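Recombination protein recR (Deinococcus radiodurans, PDB 1VDD) binds DNA and zinc and assembles into a ring that acts in homologous recombinational DNA repair, probably together with RecF and RecO. Local coordinates at the interface of chains A and B and the interface of chains A and C. Sequence-based numbering; all coordinates share one arbitrary frame. Chains: chain A/B/C, Recombination protein recR.

Contact 1: the interface of chains A and B. Residues chain A 10, 14, 32, 40, 43, 47; chain B 43, 46-47, 50.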
ATOM      1  N   LEU A  10     -24.368  -6.749 -14.529  1.00 37.50           N
ATOM      2  CA  LEU A  10     -23.068  -7.397 -14.509  1.00 38.64           C
ATOM      3  C   LEU A  10     -22.213  -6.802 -13.396  1.00 38.51           C
ATOM      4  O   LEU A  10     -21.545  -7.528 -12.662  1.00 39.28           O
ATOM      5  CB  LEU A  10     -22.350  -7.209 -15.847  1.00 33.14           C
ATOM      6  CG  LEU A  10     -21.663  -8.425 -16.470  1.00 27.24           C
ATOM      7  CD1 LEU A  10     -20.715  -7.935 -17.554  1.00 33.55           C
ATOM      8  CD2 LEU A  10     -20.898  -9.211 -15.431  1.00 22.58           C
ATOM      9  N   LEU A  14     -20.635  -9.073 -10.461  1.00 28.50           N
ATOM     10  CA  LEU A  14     -19.172  -9.134 -10.375  1.00 31.88           C
ATOM     11  C   LEU A  14     -18.736  -8.568  -9.037  1.00 30.45           C
ATOM     12  O   LEU A  14     -17.937  -9.182  -8.335  1.00 34.14           O
ATOM     13  CB  LEU A  14     -18.493  -8.357 -11.515  1.00 26.45           C
ATOM     14  CG  LEU A  14     -18.495  -8.994 -12.913  1.00 24.98           C
ATOM     15  CD1 LEU A  14     -18.060  -7.981 -13.937  1.00 19.33           C
ATOM     16  CD2 LEU A  14     -17.592 -10.200 -12.957  1.00  7.73           C
ATOM     17  N   LEU A  32     -14.988  -7.188 -20.542  1.00 32.48           N
ATOM     18  CA  LEU A  32     -15.736  -8.349 -21.012  1.00 32.84           C
ATOM     19  C   LEU A  32     -16.434  -8.003 -22.313  1.00 33.05           C
ATOM     20  O   LEU A  32     -16.706  -8.867 -23.132  1.00 36.82           O
ATOM     21  CB  LEU A  32     -16.754  -8.764 -19.949  1.00 27.80           C
ATOM     22  CG  LEU A  32     -16.104  -9.463 -18.745  1.00 26.48           C
ATOM     23  CD1 LEU A  32     -17.073  -9.550 -17.600  1.00 29.52           C
ATOM     24  CD2 LEU A  32     -15.632 -10.842 -19.153  1.00 26.36           C
ATOM     25  N   ILE A  40     -16.796 -15.160 -23.382  1.00 40.75           N
ATOM     26  CA  ILE A  40     -17.896 -14.938 -22.454  1.00 39.16           C
ATOM     27  C   ILE A  40     -18.587 -16.282 -22.216  1.00 39.80           C
ATOM     28  O   ILE A  40     -18.813 -16.673 -21.078  1.00 41.66           O
ATOM     29  CB  ILE A  40     -18.887 -13.914 -23.042  1.00 29.88           C
ATOM     30  CG1 ILE A  40     -18.096 -12.743 -23.633  1.00 33.90           C
ATOM     31  CG2 ILE A  40     -19.845 -13.424 -21.982  1.00 22.75           C
ATOM     32  CD1 ILE A  40     -17.114 -12.079 -22.666  1.00 24.37           C
ATOM     33  N   LEU A  43     -16.443 -18.576 -20.240  1.00 24.21           N
ATOM     34  CA  LEU A  43     -16.385 -18.147 -18.848  1.00 27.44           C
ATOM     35  C   LEU A  43     -17.695 -18.629 -18.190  1.00 27.61           C
ATOM     36  O   LEU A  43     -17.689 -19.282 -17.148  1.00 26.01           O
ATOM     37  CB  LEU A  43     -16.312 -16.620 -18.750  1.00 30.48           C
ATOM     38  CG  LEU A  43     -15.602 -16.003 -17.529  1.00 35.46           C
ATOM     39  CD1 LEU A  43     -16.060 -14.559 -17.353  1.00 20.44           C
ATOM     40  CD2 LEU A  43     -15.895 -16.809 -16.262  1.00 32.73           C
ATOM     41  N   LEU A  47     -18.006 -21.532 -15.258  1.00 34.46           N
ATOM     42  CA  LEU A  47     -18.678 -21.231 -13.993  1.00 37.91           C
ATOM     43  C   LEU A  47     -19.703 -22.305 -13.700  1.00 34.78           C
ATOM     44  O   LEU A  47     -19.645 -22.957 -12.665  1.00 33.43           O
ATOM     45  CB  LEU A  47     -19.410 -19.885 -14.070  1.00 38.08           C
ATOM     46  CG  LEU A  47     -18.627 -18.651 -13.639  1.00 42.56           C
ATOM     47  CD1 LEU A  47     -19.293 -17.405 -14.177  1.00 39.18           C
ATOM     48  CD2 LEU A  47     -18.536 -18.613 -12.103  1.00 42.86           C
TER
ATOM     49  N   LEU B  43     -24.645 -15.032 -12.285  1.00 39.64           N
ATOM     50  CA  LEU B  43     -23.385 -14.476 -12.755  1.00 38.57           C
ATOM     51  C   LEU B  43     -23.169 -14.895 -14.213  1.00 37.49           C
ATOM     52  O   LEU B  43     -22.694 -14.110 -15.034  1.00 37.48           O
ATOM     53  CB  LEU B  43     -22.222 -15.001 -11.901  1.00 36.62           C
ATOM     54  CG  LEU B  43     -20.900 -14.230 -11.724  1.00 31.66           C
ATOM     55  CD1 LEU B  43     -19.774 -15.229 -11.637  1.00 25.78           C
ATOM     56  CD2 LEU B  43     -20.642 -13.293 -12.869  1.00 32.33           C
ATOM     57  N   ALA B  46     -25.721 -12.896 -16.469  1.00 44.92           N
ATOM     58  CA  ALA B  46     -25.352 -11.486 -16.546  1.00 41.79           C
ATOM     59  C   ALA B  46     -24.217 -11.295 -17.542  1.00 43.30           C
ATOM     60  O   ALA B  46     -24.148 -10.283 -18.237  1.00 49.18           O
ATOM     61  CB  ALA B  46     -24.945 -10.980 -15.192  1.00 38.66           C
ATOM     62  N   LEU B  47     -23.318 -12.264 -17.606  1.00 37.10           N
ATOM     63  CA  LEU B  47     -22.229 -12.176 -18.547  1.00 35.06           C
ATOM     64  C   LEU B  47     -22.840 -12.268 -19.947  1.00 34.88           C
ATOM     65  O   LEU B  47     -22.717 -11.345 -20.752  1.00 34.49           O
ATOM     66  CB  LEU B  47     -21.228 -13.323 -18.305  1.00 28.57           C
ATOM     67  CG  LEU B  47     -20.332 -13.159 -17.066  1.00 35.05           C
ATOM     68  CD1 LEU B  47     -19.805 -14.518 -16.594  1.00 34.57           C
ATOM     69  CD2 LEU B  47     -19.177 -12.194 -17.386  1.00 15.44           C
ATOM     70  N   ALA B  50     -24.977  -9.545 -21.033  1.00 37.71           N
ATOM     71  CA  ALA B  50     -24.212  -8.324 -21.232  1.00 31.48           C
ATOM     72  C   ALA B  50     -23.648  -8.370 -22.641  1.00 31.28           C
ATOM     73  O   ALA B  50     -23.687  -7.385 -23.378  1.00 25.75           O
ATOM     74  CB  ALA B  50     -23.098  -8.246 -20.235  1.00 32.77           C
TER
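The helix-hairpin-helix region of RecR, the N-terminal DNA-binding module of the family, forms this part of the A-B interface, where B:Leu47 on helix 37-53 of chain B reaches into a leucine-rich groove of chain A. Its CG lies beside the backbone N (chi1 -75°), directing the two methyls into chain A between helices 5-15, 22-32 and 37-53. Methyl CD2 of B:Leu47 meets CD1 of A:Leu32 at 3.4 Å, and the same methyl lies 4.0 Å from CD2 of A:Leu10. The other methyl, CD1, is shared by A:Leu43 and A:Leu47, 3.8 Å from the CD1 of each; both side chains cross B:Leu47 at about a right angle. Nearer the backbone, A:Ile40 applies its CG2 branch to CB of B:Leu47 at 3.9 Å. One turn earlier on the chain B helix, B:Leu43 has CG anti to its backbone N (chi1 -154°) and sets CD1 against the forked end of A:Leu47, 3.4 Å from its CD1 and 3.6 Å from its CD2. On the opposite flank, A:Leu10 spreads over the small residues of that helix, placing CD1 3.6 Å from the methyl CB of B:Ala50 and its CG over the carbonyl of B:Ala46.

Contact 2: the interface of chains A and B. Residues chain A 46, 49-50, 53-54, 65; chain B 6-7, 10.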
ATOM      1  N   ALA A  46     -17.707 -22.432 -17.862  1.00 39.36           N
ATOM      2  CA  ALA A  46     -16.732 -22.836 -16.842  1.00 33.64           C
ATOM      3  C   ALA A  46     -17.335 -22.658 -15.462  1.00 28.88           C
ATOM      4  O   ALA A  46     -17.195 -23.514 -14.609  1.00 33.94           O
ATOM      5  CB  ALA A  46     -15.465 -22.012 -16.968  1.00 35.94           C
ATOM      6  N   GLU A  49     -20.328 -25.309 -15.298  1.00 49.33           N
ATOM      7  CA  GLU A  49     -19.776 -26.660 -15.238  1.00 53.08           C
ATOM      8  C   GLU A  49     -19.384 -26.915 -13.782  1.00 54.37           C
ATOM      9  O   GLU A  49     -20.054 -27.655 -13.063  1.00 56.08           O
ATOM     10  CB  GLU A  49     -18.507 -26.794 -16.093  1.00 65.56           C
ATOM     11  CG  GLU A  49     -18.645 -26.556 -17.593  1.00 78.10           C
ATOM     12  CD  GLU A  49     -17.297 -26.662 -18.328  1.00 85.19           C
ATOM     13  OE1 GLU A  49     -17.271 -26.470 -19.565  1.00 86.51           O
ATOM     14  OE2 GLU A  49     -16.265 -26.936 -17.673  1.00 86.55           O
ATOM     15  N   ALA A  50     -18.302 -26.267 -13.355  1.00 48.01           N
ATOM     16  CA  ALA A  50     -17.774 -26.419 -12.008  1.00 41.91           C
ATOM     17  C   ALA A  50     -18.835 -26.475 -10.915  1.00 41.15           C
ATOM     18  O   ALA A  50     -18.787 -27.344 -10.050  1.00 39.56           O
ATOM     19  CB  ALA A  50     -16.791 -25.308 -11.716  1.00 41.79           C
ATOM     20  N   ASP A  53     -20.218 -30.067 -11.460  1.00 48.00           N
ATOM     21  CA  ASP A  53     -19.240 -31.126 -11.234  1.00 45.13           C
ATOM     22  C   ASP A  53     -18.535 -31.081  -9.883  1.00 45.26           C
ATOM     23  O   ASP A  53     -18.107 -32.117  -9.366  1.00 46.11           O
ATOM     24  CB  ASP A  53     -18.173 -31.101 -12.330  1.00 46.96           C
ATOM     25  CG  ASP A  53     -18.754 -31.270 -13.721  1.00 58.71           C
ATOM     26  OD1 ASP A  53     -19.983 -31.514 -13.828  1.00 54.90           O
ATOM     27  OD2 ASP A  53     -17.973 -31.163 -14.705  1.00 58.86           O
ATOM     28  N   LEU A  54     -18.408 -29.891  -9.311  1.00 42.21           N
ATOM     29  CA  LEU A  54     -17.716 -29.748  -8.040  1.00 43.28           C
ATOM     30  C   LEU A  54     -18.516 -30.050  -6.793  1.00 42.91           C
ATOM     31  O   LEU A  54     -19.559 -29.447  -6.535  1.00 44.30           O
ATOM     32  CB  LEU A  54     -17.126 -28.342  -7.906  1.00 45.34           C
ATOM     33  CG  LEU A  54     -15.627 -28.234  -8.159  1.00 42.12           C
ATOM     34  CD1 LEU A  54     -15.294 -28.819  -9.497  1.00 42.60           C
ATOM     35  CD2 LEU A  54     -15.214 -26.786  -8.088  1.00 40.10           C
ATOM     36  N   ASP A  65     -14.525 -34.008  -8.200  1.00 46.33           N
ATOM     37  CA  ASP A  65     -15.635 -34.288  -9.101  1.00 50.21           C
ATOM     38  C   ASP A  65     -15.869 -35.804  -9.217  1.00 50.04           C
ATOM     39  O   ASP A  65     -16.600 -36.259 -10.102  1.00 47.85           O
ATOM     40  CB  ASP A  65     -15.316 -33.710 -10.484  1.00 50.00           C
ATOM     41  CG  ASP A  65     -14.030 -34.282 -11.070  1.00 54.32           C
ATOM     42  OD1 ASP A  65     -13.615 -33.845 -12.163  1.00 55.85           O
ATOM     43  OD2 ASP A  65     -13.431 -35.178 -10.436  1.00 56.50           O
TER
ATOM     44  N   SER B   6     -13.258 -29.167 -14.091  1.00 42.25           N
ATOM     45  CA  SER B   6     -14.231 -28.117 -13.822  1.00 44.28           C
ATOM     46  C   SER B   6     -13.539 -26.945 -13.132  1.00 46.66           C
ATOM     47  O   SER B   6     -13.750 -25.780 -13.479  1.00 47.89           O
ATOM     48  CB  SER B   6     -15.337 -28.665 -12.927  1.00 44.13           C
ATOM     49  OG  SER B   6     -15.583 -30.025 -13.242  1.00 56.92           O
ATOM     50  N   LEU B   7     -12.709 -27.280 -12.151  1.00 49.85           N
ATOM     51  CA  LEU B   7     -11.967 -26.300 -11.366  1.00 50.17           C
ATOM     52  C   LEU B   7     -10.894 -25.642 -12.224  1.00 44.80           C
ATOM     53  O   LEU B   7     -10.878 -24.430 -12.403  1.00 45.01           O
ATOM     54  CB  LEU B   7     -11.318 -26.994 -10.163  1.00 47.98           C
ATOM     55  CG  LEU B   7     -11.092 -26.168  -8.898  1.00 47.89           C
ATOM     56  CD1 LEU B   7     -10.498 -27.049  -7.825  1.00 50.00           C
ATOM     57  CD2 LEU B   7     -10.188 -25.003  -9.185  1.00 48.02           C
ATOM     58  N   LEU B  10     -12.290 -23.339 -14.797  1.00 42.17           N
ATOM     59  CA  LEU B  10     -12.878 -22.142 -14.203  1.00 33.95           C
ATOM     60  C   LEU B  10     -11.746 -21.196 -13.834  1.00 28.65           C
ATOM     61  O   LEU B  10     -11.837 -19.990 -14.066  1.00 28.65           O
ATOM     62  CB  LEU B  10     -13.682 -22.503 -12.952  1.00 26.46           C
ATOM     63  CG  LEU B  10     -14.825 -21.582 -12.507  1.00 10.70           C
ATOM     64  CD1 LEU B  10     -14.661 -21.313 -11.029  1.00 14.61           C
ATOM     65  CD2 LEU B  10     -14.862 -20.276 -13.310  1.00  3.59           C
TER
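B:Ser6, near the start of helix 5-16, packs its methylene against the end of A helix 37-53 in the helix-hairpin-helix region of the A-B pair of the RecR ring. Its CB lies 3.4 Å from CA of A:Ala50 and equally 3.4 Å from CD1 of A:Leu54, a methyl reaching back from the residue that follows the helix. The small A:Ala50 lets the two backbones come close, and its own CB rests 3.5 Å from the carbonyl O of B:Ser6. One turn back on the chain A helix and one turn on along the chain B helix, the methyl CB of A:Ala46 sits 3.8 Å from CA of B:Leu10. The side chain of B:Leu10, its CG anti to the backbone N (chi1 -155°), passes alongside the A:Ala46 backbone and brings CG to 3.7 Å from the carbonyl O. At the polar rim, the carboxylate of A:Asp53 accepts a hydrogen bond from the B:Ser6 hydroxyl. The serine's OG lies beside its own backbone N (chi1 -35°), which turns the hydroxyl outward from the A:Ala50 contact to the last turn of helix 37-53. The hydroxyl is modelled too close to the aspartate methylene, so its fine geometry is uncertain; as built, B:Ser6 OG stands 3.0 Å from A:Asp53 OD2, on the anti lone pair directed away from OD1.

Contact 3: the interface of chains A and C. Residues chain A 159, 163-165; chain C 195-197, 199.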
ATOM      1  N   GLU A 159      -7.201 -37.399  20.787  1.00 52.86           N
ATOM      2  CA  GLU A 159      -6.420 -38.039  21.845  1.00 60.80           C
ATOM      3  C   GLU A 159      -6.791 -39.495  22.153  1.00 62.41           C
ATOM      4  O   GLU A 159      -5.951 -40.385  22.045  1.00 63.61           O
ATOM      5  CB  GLU A 159      -6.515 -37.213  23.133  1.00 69.47           C
ATOM      6  CG  GLU A 159      -5.795 -37.825  24.323  1.00 76.48           C
ATOM      7  CD  GLU A 159      -4.308 -37.984  24.081  1.00 82.25           C
ATOM      8  OE1 GLU A 159      -3.937 -38.743  23.161  1.00 80.96           O
ATOM      9  OE2 GLU A 159      -3.513 -37.346  24.808  1.00 85.54           O
ATOM     10  N   ALA A 163      -3.482 -42.338  17.811  1.00 41.79           N
ATOM     11  CA  ALA A 163      -2.557 -41.721  16.862  1.00 32.85           C
ATOM     12  C   ALA A 163      -1.646 -40.625  17.407  1.00 33.17           C
ATOM     13  O   ALA A 163      -1.910 -40.007  18.431  1.00 25.38           O
ATOM     14  CB  ALA A 163      -3.328 -41.185  15.684  1.00 35.53           C
ATOM     15  N   ALA A 164      -0.545 -40.385  16.711  1.00 35.11           N
ATOM     16  CA  ALA A 164       0.353 -39.325  17.132  1.00 35.08           C
ATOM     17  C   ALA A 164      -0.254 -38.013  16.604  1.00 38.02           C
ATOM     18  O   ALA A 164      -0.598 -37.900  15.432  1.00 40.73           O
ATOM     19  CB  ALA A 164       1.742 -39.552  16.548  1.00 27.59           C
ATOM     20  N   ILE A 165      -0.420 -37.035  17.480  1.00 42.21           N
ATOM     21  CA  ILE A 165      -0.967 -35.754  17.072  1.00 40.56           C
ATOM     22  C   ILE A 165       0.155 -34.728  17.063  1.00 41.38           C
ATOM     23  O   ILE A 165       0.961 -34.663  17.990  1.00 41.01           O
ATOM     24  CB  ILE A 165      -2.063 -35.272  18.035  1.00 39.66           C
ATOM     25  CG1 ILE A 165      -3.246 -36.240  17.997  1.00 43.55           C
ATOM     26  CG2 ILE A 165      -2.521 -33.877  17.646  1.00 34.68           C
ATOM     27  CD1 ILE A 165      -4.385 -35.843  18.930  1.00 41.75           C
TER
ATOM     28  N   THR C 195       5.290 -32.672  17.579  1.00 53.13           N
ATOM     29  CA  THR C 195       4.209 -33.581  17.923  1.00 54.18           C
ATOM     30  C   THR C 195       3.788 -33.102  19.305  1.00 53.20           C
ATOM     31  O   THR C 195       4.608 -32.558  20.040  1.00 49.99           O
ATOM     32  CB  THR C 195       4.662 -35.064  17.969  1.00 55.43           C
ATOM     33  OG1 THR C 195       5.623 -35.244  19.009  1.00 56.00           O
ATOM     34  CG2 THR C 195       5.268 -35.486  16.629  1.00 55.67           C
ATOM     35  N   VAL C 196       2.513 -33.277  19.643  1.00 50.48           N
ATOM     36  CA  VAL C 196       1.987 -32.822  20.925  1.00 49.05           C
ATOM     37  C   VAL C 196       1.264 -33.902  21.716  1.00 47.88           C
ATOM     38  O   VAL C 196       0.954 -33.709  22.889  1.00 50.20           O
ATOM     39  CB  VAL C 196       1.011 -31.656  20.723  1.00 50.76           C
ATOM     40  CG1 VAL C 196       0.600 -31.066  22.074  1.00 52.42           C
ATOM     41  CG2 VAL C 196       1.657 -30.612  19.835  1.00 51.89           C
ATOM     42  N   SER C 197       0.995 -35.033  21.078  1.00 49.43           N
ATOM     43  CA  SER C 197       0.309 -36.130  21.741  1.00 52.79           C
ATOM     44  C   SER C 197       0.780 -37.476  21.201  1.00 54.81           C
ATOM     45  O   SER C 197       0.290 -37.953  20.179  1.00 53.44           O
ATOM     46  CB  SER C 197      -1.209 -35.990  21.551  1.00 55.48           C
ATOM     47  OG  SER C 197      -1.927 -36.925  22.340  1.00 51.61           O
ATOM     48  N   PRO C 199       1.386 -41.602  21.073  1.00 66.44           N
ATOM     49  CA  PRO C 199       0.500 -42.748  21.260  1.00 68.95           C
ATOM     50  C   PRO C 199       1.203 -43.793  22.126  1.00 70.82           C
ATOM     51  O   PRO C 199       2.458 -43.769  22.167  1.00 71.09           O
ATOM     52  CB  PRO C 199       0.295 -43.240  19.839  1.00 68.42           C
ATOM     53  CG  PRO C 199       1.674 -43.111  19.288  1.00 72.72           C
ATOM     54  CD  PRO C 199       2.135 -41.736  19.810  1.00 71.52           C
TER
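C:Ser197 and A:Ile165 form the core of an antiparallel beta bridge that joins the C-terminal strand 194-197 of chain C to strand 164-167 in the Toprim region of chain A. The bridge is closed in both directions: the A:Ile165 amide N donates to the C:Ser197 carbonyl O at 2.9 Å, and the C:Ser197 amide N returns a bond of 3.1 Å to A:Ile165 O. That same isoleucine carbonyl takes a second, straighter bond from the amide N of C:Val196 at 2.7 Å, with 173° at the hydrogen. Two successive amides of chain C therefore converge on one oxygen. The side chains of the bridged pair also touch, CB of A:Ile165 lying 3.7 Å from CB of C:Ser197, while the CG1 arm of the isoleucine extends alongside that serine methylene. The hydroxyl of C:Ser197, anti to the backbone N (chi1 -172°), approaches the carboxylate of A:Glu159 from above its plane. Its OG is 2.8 Å from the nearer oxygen, A:Glu159 OE1, in a hydrogen bond, with a weak bond to OE2; the glutamate's bend at chi2 (61°) helps bring the group there, but the fine geometry is uncertain. Beyond the bridge, the ring carbon CD of C:Pro199 lies 3.9 Å from the methyl CB of A:Ala164. By adding a strand from the C-terminal tail to the neighbour's Toprim sheet, the site ties two subunits together in the RecR ring.

Contacts 1 and 2 belong to one two-fold A-B interface, their C-alpha centres about 16 Å apart, and both use helix 37-53 of chain A together with N-terminal helices. Residues 10, 46 and 50 appear in both with the chains exchanged, as the two-fold symmetry requires. Contact 3 lies about 49 Å from contact 1 and 37 Å from contact 2, measured between C-alpha centres, and shares no residue with them. Chain A thus holds B through its N-terminal region and C through its Toprim region; alternation of these two kinds of interface would close the four copies of the assembly into the ring.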